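Local structure of decapping nuclease RAI1 (Scheffersomyces stipitis, 5ULJ) at residues Glu256-Arg261 against Arg289-Gly294; Asp237-Tyr242 against Ser252-Leu257. The protein removes the NAD cap from the 5' end of NAD-capped RNAs as a metal-dependent decapping nuclease, and binds and stimulates the exoribonuclease RAT1. All blocks are in the same frame, centred on the assembly; numbering follows the deposited sequence.

Interaction 1: Glu256-Arg261 against Arg289-Gly294; sequences ELKTTR and RKVVYG. With CA (calcium ion), chain E; 0WD ([[(2R,3S,4R,5R)-5-(3-aminocarbonyl-4H-pyridin-1-yl)-3,4-bis(oxidanyl)oxolan-2-yl]methoxy-oxidanyl-phosphoryl] [(2R,3S,4R,5R)-5-(6-aminopurin-9-yl)-4-oxidanyl-3-phosphonooxy-oxolan-2-yl]methyl hydrogen phosphate), chain F.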
ATOM      1  N   GLU A 256       4.929   3.891   9.744  1.00 21.62           N
ATOM      2  CA  GLU A 256       5.397   3.871   8.367  1.00 20.92           C
ATOM      3  C   GLU A 256       6.778   4.514   8.289  1.00 21.63           C
ATOM      4  O   GLU A 256       7.027   5.541   8.920  1.00 22.64           O
ATOM      5  CB  GLU A 256       4.414   4.596   7.448  1.00 24.36           C
ATOM      6  CG  GLU A 256       4.708   4.422   5.970  1.00 31.08           C
ATOM      7  CD  GLU A 256       4.461   3.005   5.486  1.00 35.34           C
ATOM      8  OE1 GLU A 256       3.724   2.259   6.166  1.00 39.96           O
ATOM      9  OE2 GLU A 256       5.008   2.634   4.427  1.00 39.93           O
ATOM     10  N   LEU A 257       7.674   3.904   7.520  1.00 16.41           N
ATOM     11  CA  LEU A 257       9.029   4.423   7.370  1.00 19.38           C
ATOM     12  C   LEU A 257       9.294   4.843   5.928  1.00 19.05           C
ATOM     13  O   LEU A 257       9.073   4.071   4.996  1.00 21.62           O
ATOM     14  CB  LEU A 257      10.056   3.382   7.817  1.00 19.18           C
ATOM     15  CG  LEU A 257       9.956   2.926   9.275  1.00 24.12           C
ATOM     16  CD1 LEU A 257      11.078   1.958   9.615  1.00 22.11           C
ATOM     17  CD2 LEU A 257       9.971   4.122  10.216  1.00 23.09           C
ATOM     18  N   LYS A 258       9.763   6.074   5.750  1.00 15.81           N
ATOM     19  CA  LYS A 258      10.016   6.612   4.418  1.00 18.97           C
ATOM     20  C   LYS A 258      11.361   7.325   4.347  1.00 20.47           C
ATOM     21  O   LYS A 258      11.894   7.765   5.366  1.00 18.17           O
ATOM     22  CB  LYS A 258       8.905   7.582   4.010  1.00 19.30           C
ATOM     23  CG  LYS A 258       7.501   7.003   4.035  1.00 22.04           C
ATOM     24  CD  LYS A 258       7.276   6.036   2.890  1.00 25.14           C
ATOM     25  CE  LYS A 258       5.802   5.695   2.757  1.00 31.71           C
ATOM     26  NZ  LYS A 258       5.545   4.727   1.657  1.00 33.00           N
ATOM     27  N   THR A 259      11.905   7.441   3.140  1.00 18.72           N
ATOM     28  CA  THR A 259      13.117   8.221   2.920  1.00 20.66           C
ATOM     29  C   THR A 259      12.936   9.208   1.777  1.00 22.75           C
ATOM     30  O   THR A 259      12.161   8.968   0.851  1.00 20.33           O
ATOM     31  CB  THR A 259      14.332   7.330   2.608  1.00 25.56           C
ATOM     32  OG1 THR A 259      14.090   6.581   1.411  1.00 28.68           O
ATOM     33  CG2 THR A 259      14.592   6.381   3.746  1.00 23.36           C
ATOM     34  N   THR A 260      13.662  10.317   1.851  1.00 18.51           N
ATOM     35  CA  THR A 260      13.642  11.325   0.801  1.00 20.84           C
ATOM     36  C   THR A 260      14.868  12.219   0.936  1.00 23.62           C
ATOM     37  O   THR A 260      15.545  12.204   1.963  1.00 21.59           O
ATOM     38  CB  THR A 260      12.363  12.183   0.852  1.00 21.43           C
ATOM     39  OG1 THR A 260      12.234  12.932  -0.363  1.00 21.72           O
ATOM     40  CG2 THR A 260      12.400  13.135   2.037  1.00 21.30           C
ATOM     41  N   ARG A 261      15.157  12.993  -0.104  1.00 21.31           N
ATOM     42  CA  ARG A 261      16.311  13.881  -0.077  1.00 22.59           C
ATOM     43  C   ARG A 261      16.037  15.094   0.810  1.00 23.35           C
ATOM     44  O   ARG A 261      14.897  15.546   0.917  1.00 19.12           O
ATOM     45  CB  ARG A 261      16.680  14.329  -1.494  1.00 24.76           C
ATOM     46  CG  ARG A 261      17.911  15.219  -1.554  1.00 26.19           C
ATOM     47  CD  ARG A 261      18.270  15.608  -2.973  1.00 31.77           C
ATOM     48  NE  ARG A 261      19.389  16.545  -2.994  1.00 36.97           N
ATOM     49  CZ  ARG A 261      19.991  16.966  -4.101  1.00 46.94           C
ATOM     50  NH1 ARG A 261      19.586  16.531  -5.285  1.00 43.86           N
ATOM     51  NH2 ARG A 261      21.003  17.820  -4.023  1.00 52.66           N
ATOM     52  N   ARG A 289      -1.124   5.842  12.211  1.00 17.54           N
ATOM     53  CA  ARG A 289      -1.127   7.164  12.833  1.00 17.50           C
ATOM     54  C   ARG A 289       0.252   7.819  12.887  1.00 20.80           C
ATOM     55  O   ARG A 289       0.365   9.002  13.210  1.00 16.87           O
ATOM     56  CB  ARG A 289      -1.699   7.078  14.250  1.00 20.08           C
ATOM     57  CG  ARG A 289      -3.110   6.518  14.323  1.00 26.25           C
ATOM     58  CD  ARG A 289      -3.669   6.633  15.732  1.00 35.76           C
ATOM     59  NE  ARG A 289      -4.890   5.851  15.906  1.00 43.50           N
ATOM     60  CZ  ARG A 289      -5.587   5.799  17.037  1.00 46.60           C
ATOM     61  NH1 ARG A 289      -5.187   6.486  18.098  1.00 43.98           N
ATOM     62  NH2 ARG A 289      -6.686   5.060  17.107  1.00 45.01           N
ATOM     63  N   LYS A 290       1.295   7.055  12.580  1.00 17.79           N
ATOM     64  CA  LYS A 290       2.659   7.575  12.648  1.00 20.45           C
ATOM     65  C   LYS A 290       3.467   7.303  11.383  1.00 18.32           C
ATOM     66  O   LYS A 290       3.429   6.202  10.832  1.00 20.06           O
ATOM     67  CB  LYS A 290       3.400   6.984  13.851  1.00 20.82           C
ATOM     68  CG  LYS A 290       2.926   7.488  15.202  1.00 25.18           C
ATOM     69  CD  LYS A 290       3.843   6.992  16.309  1.00 30.70           C
ATOM     70  CE  LYS A 290       3.408   7.509  17.669  1.00 30.65           C
ATOM     71  NZ  LYS A 290       2.093   6.946  18.075  1.00 23.69           N
ATOM     72  N   VAL A 291       4.194   8.319  10.930  1.00 17.22           N
ATOM     73  CA  VAL A 291       5.145   8.168   9.833  1.00 22.45           C
ATOM     74  C   VAL A 291       6.481   8.795  10.200  1.00 17.86           C
ATOM     75  O   VAL A 291       6.524   9.885  10.764  1.00 20.96           O
ATOM     76  CB  VAL A 291       4.659   8.828   8.528  1.00 26.74           C
ATOM     77  CG1 VAL A 291       5.411   8.242   7.343  1.00 27.69           C
ATOM     78  CG2 VAL A 291       3.164   8.660   8.352  1.00 26.14           C
ATOM     79  N   VAL A 292       7.569   8.109   9.869  1.00 17.92           N
ATOM     80  CA  VAL A 292       8.901   8.665  10.065  1.00 19.48           C
ATOM     81  C   VAL A 292       9.621   8.811   8.729  1.00 18.65           C
ATOM     82  O   VAL A 292       9.744   7.853   7.964  1.00 19.46           O
ATOM     83  CB  VAL A 292       9.745   7.796  11.024  1.00 20.47           C
ATOM     84  CG1 VAL A 292      11.231   7.973  10.752  1.00 20.26           C
ATOM     85  CG2 VAL A 292       9.424   8.149  12.467  1.00 23.41           C
ATOM     86  N   TYR A 293      10.076  10.028   8.449  1.00 20.87           N
ATOM     87  CA  TYR A 293      10.848  10.308   7.248  1.00 16.79           C
ATOM     88  C   TYR A 293      12.324  10.473   7.582  1.00 19.34           C
ATOM     89  O   TYR A 293      12.686  11.243   8.472  1.00 19.34           O
ATOM     90  CB  TYR A 293      10.332  11.569   6.552  1.00 16.49           C
ATOM     91  CG  TYR A 293       9.401  11.309   5.389  1.00 18.00           C
ATOM     92  CD1 TYR A 293       9.899  11.094   4.110  1.00 21.43           C
ATOM     93  CD2 TYR A 293       8.024  11.292   5.568  1.00 21.26           C
ATOM     94  CE1 TYR A 293       9.052  10.864   3.041  1.00 20.32           C
ATOM     95  CE2 TYR A 293       7.169  11.060   4.506  1.00 19.18           C
ATOM     96  CZ  TYR A 293       7.688  10.846   3.246  1.00 20.48           C
ATOM     97  OH  TYR A 293       6.840  10.614   2.187  1.00 20.68           O
ATOM     98  N   GLY A 294      13.170   9.738   6.869  1.00 16.83           N
ATOM     99  CA  GLY A 294      14.605   9.932   6.958  1.00 19.20           C
ATOM    100  C   GLY A 294      15.064  10.805   5.808  1.00 21.43           C
ATOM    101  O   GLY A 294      14.744  10.533   4.650  1.00 23.69           O
TER
HETATM  102 CA    CA E 401       7.742   2.167   3.753  1.00 42.20          CA
HETATM  103  C1M 0WD F 402       2.065  -6.678  -2.986  1.00 40.79           C
HETATM  104  C2M 0WD F 402       2.295  -5.225  -3.296  1.00 45.38           C
HETATM  105  O2M 0WD F 402       2.859  -5.070  -4.607  1.00 51.95           O
HETATM  106  C3M 0WD F 402       3.329  -4.979  -2.243  1.00 48.03           C
HETATM  107  O3M 0WD F 402       4.467  -5.782  -2.561  1.00 44.15           O
HETATM  108  O4M 0WD F 402       1.698  -6.576  -1.595  1.00 47.57           O
HETATM  109  C4M 0WD F 402       2.620  -5.589  -1.030  1.00 42.93           C
HETATM  110  C5M 0WD F 402       1.849  -4.546  -0.205  1.00 41.78           C
HETATM  111  O5M 0WD F 402       0.670  -4.086  -0.871  1.00 35.97           O
HETATM  112  PN  0WD F 402       0.212  -2.556  -0.653  1.00 35.62           P
HETATM  113  O1N 0WD F 402       0.600  -2.468   0.773  1.00 24.38           O
HETATM  114  O2N 0WD F 402      -1.185  -2.628  -1.133  1.00 24.82           O
HETATM  115  O3P 0WD F 402       1.202  -1.703  -1.589  1.00 39.10           O
HETATM  116  PA  0WD F 402       1.696  -0.196  -1.366  1.00 35.96           P
HETATM  117  O1A 0WD F 402       1.989   0.399  -2.688  1.00 41.94           O
HETATM  118  O2A 0WD F 402       0.765   0.492  -0.447  1.00 27.11           O
HETATM  119  O5B 0WD F 402       3.094  -0.431  -0.598  1.00 41.52           O
HETATM  120  C5B 0WD F 402       4.330  -0.209  -1.279  1.00 50.68           C
HETATM  121  C4B 0WD F 402       5.381  -1.208  -0.783  1.00 51.13           C
HETATM  122  C3B 0WD F 402       6.749  -0.583  -0.712  1.00 53.06           C
HETATM  123  O3B 0WD F 402       6.828   0.398   0.340  1.00 61.09           O
HETATM  124  P2' 0WD F 402       6.786   1.955   0.013  1.00 61.09           P
HETATM  125  OP2 0WD F 402       7.630   2.501   1.099  1.00 52.91           O
HETATM  126  OP1 0WD F 402       7.384   2.048  -1.326  1.00 59.12           O
HETATM  127  OP3 0WD F 402       5.361   2.301   0.114  1.00 51.82           O
HETATM  128  O4B 0WD F 402       5.624  -2.256  -1.750  1.00 51.87           O
HETATM  129  C1B 0WD F 402       6.967  -2.747  -1.437  1.00 51.57           C
HETATM  130  C2B 0WD F 402       7.465  -1.836  -0.320  1.00 50.36           C
HETATM  131  O2B 0WD F 402       6.943  -2.294   0.932  1.00 52.97           O
HETATM  132  O   HOH W   1       8.797  -0.252   2.828  1.00 41.52           O
HETATM  133  O   HOH W   2       5.662   0.630   3.513  1.00 38.85           O
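Glu-256 to Thr-260 pairs with Lys-290 to Gly-294 as parallel beta strands, five backbone hydrogen bonds running from Glu-256 N to Lys-290 O at one end to Thr-260 N to Gly-294 O at the other, with local axes 29° apart. The pair belongs to a beta-alpha-beta unit whose helix, 266-286, connects the strands in this PD-(D/E)XK-type nuclease; Glu-256, Leu-257 and Lys-258 are consistent with the (D/E)XK part of that signature. On the face carrying Glu-256, Lys-258, Val-291 and Tyr-293, Lys-258 CB sits over the Tyr-293 ring, a CH-pi contact 3.5 Å from the centroid and 16° off its normal. Thr-260 CG2 approaches the same ring obliquely at CD1, while Tyr-293 OH is hydrogen-bonded to Thr-279 of helix 266-286. Glu-256 CB packs beside Val-291 CG1 at 3.8 Å. On the other face, Leu-257 CD2 meets Val-292 CB, also at 3.8 Å. The calcium ion takes Leu-257 O at 2.6 Å and Glu-256 OE2 at 2.9 Å. Lys-258, bent at chi2 (-73°) and extended beyond, brings NZ to the ligand's 3'-phosphate; NZ is also hydrogen-bonded to Gln-282 OE1. Lys-258 NZ lies 2.9 Å from ligand OP3 and makes a weak hydrogen bond to OP2, itself a calcium ligand.

Interaction 2: Asp237-Tyr242 against Ser252-Leu257; sequences DCVWDY and SHYMEL. With CA (calcium ion), chain E.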
ATOM      1  N   ASP A 237       5.311  -1.243   8.025  1.00 18.09           N
ATOM      2  CA  ASP A 237       6.760  -1.255   8.197  1.00 19.99           C
ATOM      3  C   ASP A 237       7.195  -1.764   9.570  1.00 19.01           C
ATOM      4  O   ASP A 237       8.019  -2.672   9.663  1.00 19.04           O
ATOM      5  CB  ASP A 237       7.331   0.144   7.961  1.00 20.51           C
ATOM      6  CG  ASP A 237       7.248   0.566   6.509  1.00 25.89           C
ATOM      7  OD1 ASP A 237       7.218  -0.325   5.633  1.00 26.85           O
ATOM      8  OD2 ASP A 237       7.214   1.785   6.242  1.00 25.55           O
ATOM      9  N   CYS A 238       6.647  -1.177  10.631  1.00 15.46           N
ATOM     10  CA  CYS A 238       7.048  -1.553  11.982  1.00 18.47           C
ATOM     11  C   CYS A 238       6.048  -1.112  13.047  1.00 20.22           C
ATOM     12  O   CYS A 238       5.024  -0.499  12.744  1.00 17.91           O
ATOM     13  CB  CYS A 238       8.426  -0.967  12.304  1.00 17.39           C
ATOM     14  SG  CYS A 238       8.445   0.830  12.495  1.00 22.61           S
ATOM     15  N   VAL A 239       6.362  -1.437  14.296  1.00 16.38           N
ATOM     16  CA  VAL A 239       5.554  -1.034  15.439  1.00 20.10           C
ATOM     17  C   VAL A 239       6.287   0.036  16.244  1.00 22.91           C
ATOM     18  O   VAL A 239       7.494  -0.064  16.468  1.00 23.86           O
ATOM     19  CB  VAL A 239       5.221  -2.242  16.345  1.00 26.24           C
ATOM     20  CG1 VAL A 239       4.669  -1.787  17.689  1.00 27.86           C
ATOM     21  CG2 VAL A 239       4.240  -3.164  15.648  1.00 25.00           C
ATOM     22  N   TRP A 240       5.556   1.066  16.662  1.00 22.40           N
ATOM     23  CA  TRP A 240       6.130   2.153  17.450  1.00 22.47           C
ATOM     24  C   TRP A 240       6.576   1.682  18.828  1.00 26.81           C
ATOM     25  O   TRP A 240       7.693   1.968  19.258  1.00 26.51           O
ATOM     26  CB  TRP A 240       5.124   3.299  17.585  1.00 27.08           C
ATOM     27  CG  TRP A 240       5.479   4.307  18.639  1.00 28.22           C
ATOM     28  CD1 TRP A 240       4.838   4.508  19.827  1.00 31.62           C
ATOM     29  CD2 TRP A 240       6.559   5.249  18.605  1.00 29.24           C
ATOM     30  NE1 TRP A 240       5.449   5.518  20.531  1.00 29.96           N
ATOM     31  CE2 TRP A 240       6.510   5.988  19.802  1.00 32.92           C
ATOM     32  CE3 TRP A 240       7.565   5.538  17.675  1.00 33.02           C
ATOM     33  CZ2 TRP A 240       7.424   6.999  20.096  1.00 34.78           C
ATOM     34  CZ3 TRP A 240       8.471   6.542  17.968  1.00 31.54           C
ATOM     35  CH2 TRP A 240       8.395   7.259  19.168  1.00 34.36           C
ATOM     36  N   ASP A 241       5.702   0.958  19.519  1.00 26.29           N
ATOM     37  CA  ASP A 241       6.018   0.483  20.860  1.00 31.57           C
ATOM     38  C   ASP A 241       5.788  -1.018  21.025  1.00 30.60           C
ATOM     39  O   ASP A 241       6.742  -1.785  21.150  1.00 29.19           O
ATOM     40  CB  ASP A 241       5.204   1.257  21.903  1.00 29.74           C
ATOM     41  CG  ASP A 241       3.777   1.515  21.458  1.00 35.40           C
ATOM     42  OD1 ASP A 241       3.237   0.709  20.671  1.00 31.99           O
ATOM     43  OD2 ASP A 241       3.191   2.525  21.902  1.00 35.91           O
ATOM     44  N   TYR A 242       4.527  -1.437  21.021  1.00 29.82           N
ATOM     45  CA  TYR A 242       4.192  -2.822  21.328  1.00 34.46           C
ATOM     46  C   TYR A 242       2.913  -3.291  20.642  1.00 36.03           C
ATOM     47  O   TYR A 242       2.059  -2.485  20.275  1.00 31.43           O
ATOM     48  CB  TYR A 242       4.045  -2.999  22.843  1.00 34.12           C
ATOM     49  CG  TYR A 242       2.916  -2.184  23.435  1.00 33.32           C
ATOM     50  CD1 TYR A 242       3.106  -0.855  23.796  1.00 33.01           C
ATOM     51  CD2 TYR A 242       1.658  -2.740  23.629  1.00 35.50           C
ATOM     52  CE1 TYR A 242       2.076  -0.104  24.331  1.00 34.68           C
ATOM     53  CE2 TYR A 242       0.621  -1.996  24.165  1.00 34.08           C
ATOM     54  CZ  TYR A 242       0.836  -0.681  24.514  1.00 35.12           C
ATOM     55  OH  TYR A 242      -0.191   0.064  25.048  1.00 39.34           O
ATOM     56  N   SER A 252      -3.182   1.405  15.943  1.00 21.05           N
ATOM     57  CA  SER A 252      -2.642   2.645  16.492  1.00 23.41           C
ATOM     58  C   SER A 252      -1.176   2.517  16.902  1.00 20.80           C
ATOM     59  O   SER A 252      -0.535   3.506  17.253  1.00 20.72           O
ATOM     60  CB  SER A 252      -3.474   3.097  17.695  1.00 29.34           C
ATOM     61  OG  SER A 252      -3.377   2.166  18.759  1.00 29.51           O
ATOM     62  N   HIS A 253      -0.648   1.298  16.856  1.00 18.76           N
ATOM     63  CA  HIS A 253       0.726   1.048  17.274  1.00 23.78           C
ATOM     64  C   HIS A 253       1.666   0.868  16.086  1.00 19.92           C
ATOM     65  O   HIS A 253       2.881   0.775  16.257  1.00 24.08           O
ATOM     66  CB  HIS A 253       0.785  -0.181  18.183  1.00 21.96           C
ATOM     67  CG  HIS A 253      -0.046  -0.052  19.421  1.00 28.07           C
ATOM     68  ND1 HIS A 253       0.449   0.467  20.599  1.00 35.25           N
ATOM     69  CD2 HIS A 253      -1.338  -0.371  19.666  1.00 29.93           C
ATOM     70  CE1 HIS A 253      -0.501   0.461  21.513  1.00 34.20           C
ATOM     71  NE2 HIS A 253      -1.597  -0.043  20.975  1.00 27.81           N
ATOM     72  N   TYR A 254       1.100   0.821  14.885  1.00 18.43           N
ATOM     73  CA  TYR A 254       1.892   0.636  13.672  1.00 19.92           C
ATOM     74  C   TYR A 254       2.569   1.929  13.228  1.00 21.24           C
ATOM     75  O   TYR A 254       2.145   3.023  13.598  1.00 19.62           O
ATOM     76  CB  TYR A 254       1.017   0.102  12.539  1.00 19.79           C
ATOM     77  CG  TYR A 254       0.599  -1.343  12.691  1.00 21.51           C
ATOM     78  CD1 TYR A 254       1.384  -2.247  13.397  1.00 21.53           C
ATOM     79  CD2 TYR A 254      -0.580  -1.803  12.123  1.00 22.32           C
ATOM     80  CE1 TYR A 254       1.000  -3.571  13.532  1.00 21.88           C
ATOM     81  CE2 TYR A 254      -0.971  -3.119  12.252  1.00 23.09           C
ATOM     82  CZ  TYR A 254      -0.179  -3.999  12.956  1.00 25.44           C
ATOM     83  OH  TYR A 254      -0.575  -5.311  13.083  1.00 23.83           O
ATOM     84  N   MET A 255       3.620   1.788  12.425  1.00 21.23           N
ATOM     85  CA  MET A 255       4.339   2.935  11.879  1.00 20.53           C
ATOM     86  C   MET A 255       4.613   2.776  10.391  1.00 19.57           C
ATOM     87  O   MET A 255       4.555   1.673   9.849  1.00 24.99           O
ATOM     88  CB  MET A 255       5.670   3.141  12.599  1.00 23.69           C
ATOM     89  CG  MET A 255       5.571   3.592  14.032  1.00 26.15           C
ATOM     90  SD  MET A 255       7.222   3.904  14.680  1.00 38.24           S
ATOM     91  CE  MET A 255       7.746   5.249  13.627  1.00 23.17           C
ATOM     92  N   GLU A 256       4.929   3.891   9.744  1.00 21.62           N
ATOM     93  CA  GLU A 256       5.397   3.871   8.367  1.00 20.92           C
ATOM     94  C   GLU A 256       6.778   4.514   8.289  1.00 21.63           C
ATOM     95  O   GLU A 256       7.027   5.541   8.920  1.00 22.64           O
ATOM     96  CB  GLU A 256       4.414   4.596   7.448  1.00 24.36           C
ATOM     97  CG  GLU A 256       4.708   4.422   5.970  1.00 31.08           C
ATOM     98  CD  GLU A 256       4.461   3.005   5.486  1.00 35.34           C
ATOM     99  OE1 GLU A 256       3.724   2.259   6.166  1.00 39.96           O
ATOM    100  OE2 GLU A 256       5.008   2.634   4.427  1.00 39.93           O
ATOM    101  N   LEU A 257       7.674   3.904   7.520  1.00 16.41           N
ATOM    102  CA  LEU A 257       9.029   4.423   7.370  1.00 19.38           C
ATOM    103  C   LEU A 257       9.294   4.843   5.928  1.00 19.05           C
ATOM    104  O   LEU A 257       9.073   4.071   4.996  1.00 21.62           O
ATOM    105  CB  LEU A 257      10.056   3.382   7.817  1.00 19.18           C
ATOM    106  CG  LEU A 257       9.956   2.926   9.275  1.00 24.12           C
ATOM    107  CD1 LEU A 257      11.078   1.958   9.615  1.00 22.11           C
ATOM    108  CD2 LEU A 257       9.971   4.122  10.216  1.00 23.09           C
TER
HETATM  109 CA    CA E 401       7.742   2.167   3.753  1.00 42.20          CA
HETATM  110  O   HOH W   1       8.797  -0.252   2.828  1.00 41.52           O
HETATM  111  O   HOH W   2       5.662   0.630   3.513  1.00 38.85           O
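Asp-237 and Leu-257 meet where the antiparallel strands 228-239 and 254-261 reach the metal site of this nuclease fold. The Asp-237 side chain begins with CB 3.7 Å from Met-255 O; CG, turned anti to the carbonyl carbon (chi1 -70°), presents the carboxylate to the calcium ion. Asp-237 OD2 binds the calcium ion at 2.6 Å and accepts the N-H of Leu-257 through its anti lone pair, so one oxygen ties the ion to the backbone of the adjacent strand. Asp-237 OD1 lies 2.8 Å from water 2, a calcium ligand. The Asp-237 and Glu-256 carboxylates have planes 40° apart, and Asp-237 OD2 and Glu-256 OE2 come close because both bind the same ion.

Farther along, Cys-238 and Met-255 form a hydrogen-bonded antiparallel pair, with Met-255 N donating to Cys-238 O. Cys-238 SG packs on Met-255 CB at 3.6 Å, and Met-255 SD reaches the Trp-240 ring at its edge, 3.4 Å from CE3, a Met-aromatic contact. Beyond the Trp-240 N to His-253 O bond, His-253 ND1 donates to Asp-241 OD1 at 2.8 Å, the oxygen lying near the imidazole plane; Tyr-242 N donates to that same oxygen. Two donors on Asp-241 OD1 probably limit rotation of the carboxylate, and the His-253 edge, led by CE1, faces the Tyr-242 ring in an inclined edge-to-face pair, planes 53° apart.

Strand 54-55 contributes Tyr-55 against Cys-238, Trp-240, Met-255 and Leu-257, strand 290-296 packs on Met-255 through Lys-290 and Val-292, and helix 266-286 touches Glu-256 through Gln-282 and Cys-283.

Overall arrangement
Strand 254-261 is common to both contacts, whose centres lie 11 Å apart. Along the chain, 237-242 leads through a short connection to 252-257; the shared residues Glu-256 and Leu-257 then begin the strand portion used by interaction 1, and helix 266-286 leads on to 289-294. Strand 254-261 thus lies between antiparallel strand 228-239 and parallel strand 290-296. Packing of Val-292 CG2 on Met-255 CE, 3.5 Å apart, joins the two contacts directly. Calcium ligands come from both: Asp-237 from interaction 2, Glu-256 and Leu-257 from the overlap. Lys-258 follows immediately, placing metal and phosphate binding on consecutive residues of one strand, 254-261, flanked by 228-239 and 290-296.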